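Local coordinates for protein PKS (Streptomyces albus, PDB 4OQJ) that probably catalyses ketosynthase-type chain extension of carrier-protein-bound acyl groups in oxazolomycin biosynthesis, as part of an AT-less type I polyketide synthase, at residues A[29-33]-A[258-262]; A[254-259]-A[369-373]; A[610-615]-A[676-682]. All coordinates share one frame. Numbering follows the deposited sequence.

Interaction 1 (A[29-33]-A[258-262])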
loop_
_atom_site.group_PDB
_atom_site.type_symbol
_atom_site.label_atom_id
_atom_site.label_comp_id
_atom_site.label_asym_id
_atom_site.label_seq_id
_atom_site.Cartn_x
_atom_site.Cartn_y
_atom_site.Cartn_z
ATOM N N ALA A 29 -1.726 6.090 19.480
ATOM C CA ALA A 29 -1.932 7.501 19.745
ATOM C C ALA A 29 -3.061 8.024 18.872
ATOM O O ALA A 29 -3.363 7.466 17.819
ATOM C CB ALA A 29 -0.659 8.286 19.494
ATOM N N CYS A 30 -3.683 9.106 19.324
ATOM C CA CYS A 30 -4.803 9.668 18.608
ATOM C C CYS A 30 -5.080 11.091 19.038
ATOM O O CYS A 30 -4.957 11.457 20.219
ATOM C CB CYS A 30 -6.057 8.807 18.813
ATOM S SG CYS A 30 -6.506 8.575 20.568
ATOM N N ARG A 31 -5.466 11.885 18.058
ATOM C CA ARG A 31 -6.043 13.196 18.278
ATOM C C ARG A 31 -7.332 13.204 17.480
ATOM O O ARG A 31 -7.314 13.243 16.241
ATOM C CB ARG A 31 -5.094 14.299 17.835
ATOM C CG ARG A 31 -3.704 14.161 18.477
ATOM C CD ARG A 31 -2.644 14.867 17.683
ATOM N NE ARG A 31 -1.395 14.985 18.444
ATOM C CZ ARG A 31 -0.460 15.891 18.193
ATOM N NH1 ARG A 31 -0.632 16.747 17.189
ATOM N NH2 ARG A 31 0.642 15.943 18.946
ATOM N N PHE A 32 -8.438 13.104 18.208
ATOM C CA PHE A 32 -9.782 13.014 17.641
ATOM C C PHE A 32 -10.568 14.209 18.179
ATOM O O PHE A 32 -10.108 14.878 19.112
ATOM C CB PHE A 32 -10.448 11.697 18.039
ATOM C CG PHE A 32 -9.787 10.459 17.473
ATOM C CD1 PHE A 32 -9.208 10.455 16.212
ATOM C CD2 PHE A 32 -9.769 9.286 18.199
ATOM C CE1 PHE A 32 -8.614 9.306 15.707
ATOM C CE2 PHE A 32 -9.169 8.146 17.697
ATOM C CZ PHE A 32 -8.613 8.153 16.442
ATOM N N PRO A 33 -11.751 14.494 17.613
ATOM C CA PRO A 33 -12.538 15.565 18.245
ATOM C C PRO A 33 -12.776 15.283 19.718
ATOM O O PRO A 33 -13.160 14.168 20.078
ATOM C CB PRO A 33 -13.850 15.548 17.465
ATOM C CG PRO A 33 -13.471 14.976 16.128
ATOM C CD PRO A 33 -12.436 13.927 16.441
ATOM N N ASN A 258 -12.685 15.412 11.871
ATOM C CA ASN A 258 -11.271 15.658 11.669
ATOM C C ASN A 258 -10.473 14.960 12.737
ATOM O O ASN A 258 -10.829 15.019 13.910
ATOM C CB ASN A 258 -11.010 17.166 11.673
ATOM C CG ASN A 258 -11.788 17.878 10.585
ATOM O OD1 ASN A 258 -11.283 18.115 9.494
ATOM N ND2 ASN A 258 -13.022 18.201 10.871
ATOM N N GLY A 259 -9.403 14.279 12.343
ATOM C CA GLY A 259 -8.591 13.605 13.328
ATOM C C GLY A 259 -7.482 12.765 12.759
ATOM O O GLY A 259 -7.313 12.666 11.538
ATOM N N VAL A 260 -6.717 12.154 13.656
ATOM C CA VAL A 260 -5.511 11.430 13.276
ATOM C C VAL A 260 -5.276 10.364 14.311
ATOM O O VAL A 260 -5.535 10.583 15.496
ATOM C CB VAL A 260 -4.277 12.364 13.169
ATOM C CG1 VAL A 260 -4.045 13.120 14.480
ATOM C CG2 VAL A 260 -3.026 11.591 12.818
ATOM N N GLY A 261 -4.784 9.210 13.867
ATOM C CA GLY A 261 -4.508 8.116 14.775
ATOM C C GLY A 261 -3.427 7.218 14.215
ATOM O O GLY A 261 -3.199 7.176 13.007
ATOM N N ALA A 262 -2.760 6.504 15.108
ATOM C CA ALA A 262 -1.729 5.545 14.731
ATOM C C ALA A 262 -1.608 4.427 15.764
ATOM O O ALA A 262 -1.836 4.627 16.968
ATOM C CB ALA A 262 -0.388 6.253 14.553
#

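Interaction 2 (A[254-259]-A[369-373])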
loop_
_atom_site.group_PDB
_atom_site.type_symbol
_atom_site.label_atom_id
_atom_site.label_comp_id
_atom_site.label_asym_id
_atom_site.label_seq_id
_atom_site.Cartn_x
_atom_site.Cartn_y
_atom_site.Cartn_z
ATOM N N THR A 254 -24.404 11.195 8.763
ATOM C CA THR A 254 -23.305 11.387 9.700
ATOM C C THR A 254 -22.765 12.802 9.532
ATOM O O THR A 254 -23.361 13.611 8.835
ATOM C CB THR A 254 -22.201 10.312 9.473
ATOM O OG1 THR A 254 -21.231 10.349 10.524
ATOM C CG2 THR A 254 -21.500 10.508 8.134
ATOM N N VAL A 255 -21.667 13.097 10.210
ATOM C CA VAL A 255 -20.978 14.381 10.102
ATOM C C VAL A 255 -19.526 14.076 9.822
ATOM O O VAL A 255 -18.938 13.223 10.475
ATOM C CB VAL A 255 -21.056 15.220 11.388
ATOM C CG1 VAL A 255 -20.487 16.616 11.154
ATOM C CG2 VAL A 255 -22.447 15.321 11.837
ATOM N N ILE A 256 -18.932 14.749 8.879
ATOM C CA ILE A 256 -17.546 14.574 8.602
ATOM C C ILE A 256 -16.740 15.069 9.773
ATOM O O ILE A 256 -17.064 16.061 10.325
ATOM C CB ILE A 256 -17.140 15.235 7.292
ATOM C CG1 ILE A 256 -16.039 14.417 6.665
ATOM C CG2 ILE A 256 -16.829 16.706 7.453
ATOM C CD1 ILE A 256 -16.576 13.073 6.302
ATOM N N GLY A 257 -15.736 14.349 10.165
ATOM C CA GLY A 257 -14.907 14.788 11.271
ATOM C C GLY A 257 -13.450 14.915 10.910
ATOM O O GLY A 257 -13.009 14.545 9.807
ATOM N N ASN A 258 -12.685 15.412 11.871
ATOM C CA ASN A 258 -11.271 15.658 11.669
ATOM C C ASN A 258 -10.473 14.960 12.737
ATOM O O ASN A 258 -10.829 15.019 13.910
ATOM C CB ASN A 258 -11.010 17.166 11.673
ATOM C CG ASN A 258 -11.788 17.878 10.585
ATOM O OD1 ASN A 258 -11.283 18.115 9.494
ATOM N ND2 ASN A 258 -13.022 18.201 10.871
ATOM N N GLY A 259 -9.403 14.279 12.343
ATOM C CA GLY A 259 -8.591 13.605 13.328
ATOM C C GLY A 259 -7.482 12.765 12.759
ATOM O O GLY A 259 -7.313 12.666 11.538
ATOM N N VAL A 369 -17.850 10.850 17.506
ATOM C CA VAL A 369 -16.927 11.830 16.928
ATOM C C VAL A 369 -17.169 12.127 15.453
ATOM O O VAL A 369 -16.415 12.893 14.848
ATOM C CB VAL A 369 -15.444 11.374 17.088
ATOM C CG1 VAL A 369 -15.087 11.207 18.553
ATOM C CG2 VAL A 369 -15.166 10.080 16.301
ATOM N N GLY A 370 -18.221 11.547 14.886
ATOM C CA GLY A 370 -18.475 11.642 13.457
ATOM C C GLY A 370 -17.591 10.736 12.611
ATOM O O GLY A 370 -16.889 9.868 13.111
ATOM N N HIS A 371 -17.632 10.986 11.313
ATOM C CA HIS A 371 -16.999 10.178 10.295
ATOM C C HIS A 371 -15.652 10.794 9.955
ATOM O O HIS A 371 -15.601 11.804 9.258
ATOM C CB HIS A 371 -17.920 10.107 9.061
ATOM C CG HIS A 371 -17.484 9.125 8.023
ATOM N ND1 HIS A 371 -16.178 8.715 7.880
ATOM C CD2 HIS A 371 -18.193 8.465 7.068
ATOM C CE1 HIS A 371 -16.093 7.848 6.885
ATOM N NE2 HIS A 371 -17.299 7.681 6.375
ATOM N N LEU A 372 -14.566 10.186 10.440
ATOM C CA LEU A 372 -13.218 10.743 10.249
ATOM C C LEU A 372 -12.592 10.386 8.909
ATOM O O LEU A 372 -11.379 10.542 8.711
ATOM C CB LEU A 372 -12.303 10.285 11.394
ATOM C CG LEU A 372 -12.235 11.220 12.613
ATOM C CD1 LEU A 372 -13.585 11.636 13.055
ATOM C CD2 LEU A 372 -11.503 10.566 13.775
ATOM N N ASP A 373 -13.413 9.917 7.983
ATOM C CA ASP A 373 -12.981 9.770 6.596
ATOM C C ASP A 373 -11.756 8.832 6.519
ATOM O O ASP A 373 -11.853 7.685 6.937
ATOM C CB ASP A 373 -12.691 11.150 6.013
ATOM C CG ASP A 373 -12.596 11.144 4.507
ATOM O OD1 ASP A 373 -13.655 11.049 3.857
ATOM O OD2 ASP A 373 -11.465 11.249 3.982
#

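Interaction 3 (A[610-615]-A[676-682])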
loop_
_atom_site.group_PDB
_atom_site.type_symbol
_atom_site.label_atom_id
_atom_site.label_comp_id
_atom_site.label_asym_id
_atom_site.label_seq_id
_atom_site.Cartn_x
_atom_site.Cartn_y
_atom_site.Cartn_z
ATOM N N GLY A 610 32.365 1.799 30.660
ATOM C CA GLY A 610 31.611 0.669 30.136
ATOM C C GLY A 610 30.155 0.997 29.825
ATOM O O GLY A 610 29.515 0.322 29.016
ATOM N N TRP A 611 29.625 2.032 30.466
ATOM C CA TRP A 611 28.254 2.477 30.217
ATOM C C TRP A 611 28.220 3.607 29.196
ATOM O O TRP A 611 27.179 4.245 28.985
ATOM C CB TRP A 611 27.602 2.913 31.529
ATOM C CG TRP A 611 27.300 1.767 32.440
ATOM C CD1 TRP A 611 26.958 0.495 32.079
ATOM C CD2 TRP A 611 27.330 1.783 33.864
ATOM N NE1 TRP A 611 26.768 -0.280 33.197
ATOM C CE2 TRP A 611 26.986 0.490 34.309
ATOM C CE3 TRP A 611 27.620 2.769 34.817
ATOM C CZ2 TRP A 611 26.926 0.152 35.659
ATOM C CZ3 TRP A 611 27.555 2.433 36.155
ATOM C CH2 TRP A 611 27.205 1.136 36.563
ATOM N N GLY A 612 29.370 3.856 28.574
ATOM C CA GLY A 612 29.464 4.783 27.466
ATOM C C GLY A 612 29.981 6.171 27.778
ATOM O O GLY A 612 30.103 7.002 26.877
ATOM N N SER A 613 30.295 6.440 29.039
ATOM C CA SER A 613 30.775 7.767 29.406
ATOM C C SER A 613 32.035 8.103 28.637
ATOM O O SER A 613 32.912 7.250 28.467
ATOM C CB SER A 613 31.069 7.865 30.900
ATOM O OG SER A 613 31.671 9.117 31.193
ATOM N N THR A 614 32.134 9.353 28.195
ATOM C CA THR A 614 33.334 9.819 27.514
ATOM C C THR A 614 33.916 11.030 28.247
ATOM O O THR A 614 34.800 11.712 27.731
ATOM C CB THR A 614 33.045 10.152 26.026
ATOM O OG1 THR A 614 31.958 11.081 25.915
ATOM C CG2 THR A 614 32.688 8.883 25.267
ATOM N N ALA A 615 33.428 11.268 29.465
ATOM C CA ALA A 615 33.976 12.304 30.340
ATOM C C ALA A 615 35.438 12.016 30.697
ATOM O O ALA A 615 35.753 10.920 31.145
ATOM C CB ALA A 615 33.157 12.406 31.602
ATOM N N ASP A 676 27.119 14.294 28.898
ATOM C CA ASP A 676 27.951 13.116 28.735
ATOM C C ASP A 676 27.166 12.045 27.980
ATOM O O ASP A 676 25.941 12.040 27.974
ATOM C CB ASP A 676 28.411 12.579 30.090
ATOM C CG ASP A 676 29.538 11.562 29.976
ATOM O OD1 ASP A 676 30.177 11.485 28.907
ATOM O OD2 ASP A 676 29.798 10.847 30.975
ATOM N N THR A 677 27.887 11.131 27.353
ATOM C CA THR A 677 27.266 10.035 26.634
ATOM C C THR A 677 26.958 8.879 27.592
ATOM O O THR A 677 27.772 8.541 28.457
ATOM C CB THR A 677 28.198 9.558 25.516
ATOM O OG1 THR A 677 29.499 9.283 26.063
ATOM C CG2 THR A 677 28.363 10.643 24.474
ATOM N N VAL A 678 25.783 8.283 27.448
ATOM C CA VAL A 678 25.455 7.046 28.150
ATOM C C VAL A 678 24.799 6.091 27.167
ATOM O O VAL A 678 23.917 6.477 26.412
ATOM C CB VAL A 678 24.507 7.264 29.344
ATOM C CG1 VAL A 678 24.133 5.927 29.984
ATOM C CG2 VAL A 678 25.130 8.180 30.367
ATOM N N ASP A 679 25.235 4.844 27.175
ATOM C CA ASP A 679 24.590 3.838 26.366
ATOM C C ASP A 679 23.589 3.134 27.257
ATOM O O ASP A 679 23.935 2.215 27.991
ATOM C CB ASP A 679 25.600 2.857 25.778
ATOM C CG ASP A 679 24.961 1.907 24.780
ATOM O OD1 ASP A 679 23.734 1.665 24.880
ATOM O OD2 ASP A 679 25.683 1.406 23.896
ATOM N N TRP A 680 22.342 3.576 27.185
ATOM C CA TRP A 680 21.319 3.076 28.094
ATOM C C TRP A 680 20.982 1.615 27.828
ATOM O O TRP A 680 20.506 0.924 28.722
ATOM C CB TRP A 680 20.074 3.940 27.993
ATOM C CG TRP A 680 20.304 5.291 28.533
ATOM C CD1 TRP A 680 20.365 6.447 27.826
ATOM C CD2 TRP A 680 20.526 5.641 29.910
ATOM N NE1 TRP A 680 20.594 7.503 28.675
ATOM C CE2 TRP A 680 20.702 7.034 29.961
ATOM C CE3 TRP A 680 20.591 4.909 31.104
ATOM C CZ2 TRP A 680 20.950 7.719 31.156
ATOM C CZ3 TRP A 680 20.829 5.590 32.295
ATOM C CH2 TRP A 680 21.009 6.978 32.308
ATOM N N THR A 681 21.248 1.137 26.615
ATOM C CA THR A 681 21.045 -0.275 26.314
ATOM C C THR A 681 22.017 -1.118 27.110
ATOM O O THR A 681 21.628 -2.111 27.740
ATOM C CB THR A 681 21.197 -0.575 24.811
ATOM O OG1 THR A 681 20.157 0.098 24.107
ATOM C CG2 THR A 681 21.079 -2.068 24.540
ATOM N N VAL A 682 23.283 -0.717 27.115
ATOM C CA VAL A 682 24.270 -1.432 27.918
ATOM C C VAL A 682 23.954 -1.271 29.405
ATOM O O VAL A 682 24.079 -2.211 30.192
ATOM C CB VAL A 682 25.706 -0.938 27.641
ATOM C CG1 VAL A 682 26.704 -1.677 28.532
ATOM C CG2 VAL A 682 26.062 -1.145 26.177
HETATM O O HOH W 1 25.579 -2.994 32.468
HETATM O O HOH W 2 31.336 13.607 27.683
#

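Interaction 1 (A[29-33]-A[258-262])
Four backbone hydrogen bonds, each 2.9 Å, join these strands: A29 N to A262 O, A262 N to A29 O, R31 N to V260 O and V260 N to R31 O. They exemplify the antiparallel β-ladder, here in a core sheet of the thiolase-type ketosynthase fold, between helix layers, with the strand axes 4.7 Å apart at 179°. A29–A262 and R31–V260 are hydrogen-bonded pairs flanking the non-hydrogen-bonded pair C30–G261, where CA–H···O contacts of 3.3 Å run from C30 CA to V260 O and from G261 CA to A29 O. The side chains of A29, R31, V260 and A262 share one face, and helix 105-121 packs on it, its E112 and E116 forming salt bridges with the R31 guanidinium. C30 points to the other face, toward helix 376-390. Glycine makes room for the F32 ring: a CB on G261 would lie tightly, 3.3 Å from F32 CZ. Past the ladder, P33 CD rests 3.2 Å from the buried N258 O.

Interaction 2 (A[254-259]-A[369-373])
Two loops can hold each other firmly without any regular strand, and this contact illustrates how. H371 N donates to V255 O and G257 N to H371 O, both at 2.7 Å, so I256 and H371 form a single backbone bridge between the 254-259 loop and the turn that follows helix 366-369. G370, with phi of 77°, takes the chain out of that helix, and a CB there would clash with V255 O at 2.6 Å.

Side-chain conformations then fill the space. The t rotamer of H371 lets its ND1 accept a 3.0 Å hydrogen bond from D373 N, which fixes the imidazole within its own loop. T254, in its t rotamer, sets CG2 at the edge of that ring and OG1 3.6 Å from H371 CB. I256 starts away from the partner loop, but with chi1 between wells at -147° and chi2 p its end brings CD1 to 3.4 Å from H371 O. L372 is likewise off a staggered well, at -91°, and its branches press against glycine backbone: a CB on G257 would come 2.7 Å from L372 CD1, and one on G259 3.0 Å from L372 CD2. N258 turns away and bonds to Q223 and Q80.

H371 ends an Asn-Val-Gly-His sequence matching the motif that carries an active-site histidine in related ketosynthases. With ND1 occupied as an acceptor and NE2 hydrogen-bonded to a glycerol, probably from the crystallisation liquor, the chemistry is consistent with a neutral imidazole whose NE2 side may open on a pocket.

Interaction 3 (A[610-615]-A[676-682])
Where a helix ends, its last backbone groups need new partners, and here one loop meets the needs of another. W611 O accepts from D679 N at 2.7 Å, while the carbonyl of the next residue, G612 O, takes a very short 2.5 Å bond from T677 OG1. The carboxylate of D676 is the busiest acceptor: its OD2 receives S613 OG at 2.6 Å, and its OD1 receives T614 N at 3.0 Å, a water at 2.7 Å that also lies 3.1 Å from T614 OG1 and, weakly, its neighbour T677 N at 2.8 Å. S613 OG is used twice, because it also accepts from A615 N at 3.3 Å, closing an ST turn. A second water links W611 to the helix, accepting from W611 NE1 at 3.1 Å and donating to V682 O at 2.8 Å.

Beyond the polar network, V682 CG1 meets the edge of the W611 indole, 4.2 Å from CD1, and the same tryptophan packs edge-to-face with F683 and on helix 660-673. G612 runs close to the partner backbone: a CB there would clash with D679 N at 2.9 Å.

Two helix-end motifs thus come together. G612, with positive phi, is the C′ residue of the Schellman motif that terminates helix 594-610, and D679 is the N-cap of helix 680-684, its OD1 accepting from V682 N at 3.3 Å and weakly from T681 N at 3.1 Å.

In the fold
Contacts follow their place in the fold. Interactions 1 and 2 are buried, share N258 and G259, and lie about 11 Å apart between centres; the loop of one runs straight into the strand of the other, and F32 CD1 touches L372 CD2 at 3.3 Å. Interaction 1 is regular sheet ladder, whereas interaction 2 replaces the ladder with a single bridge and brings in a histidine beside a possible pocket. Interaction 3 lies at the surface, about 37 Å from interaction 1 and 47 Å from interaction 2 between centres, and on the opposite side of the chain's centre from the latter. There carboxylate, hydroxyl and water bonds dominate, with a single main-chain bond across.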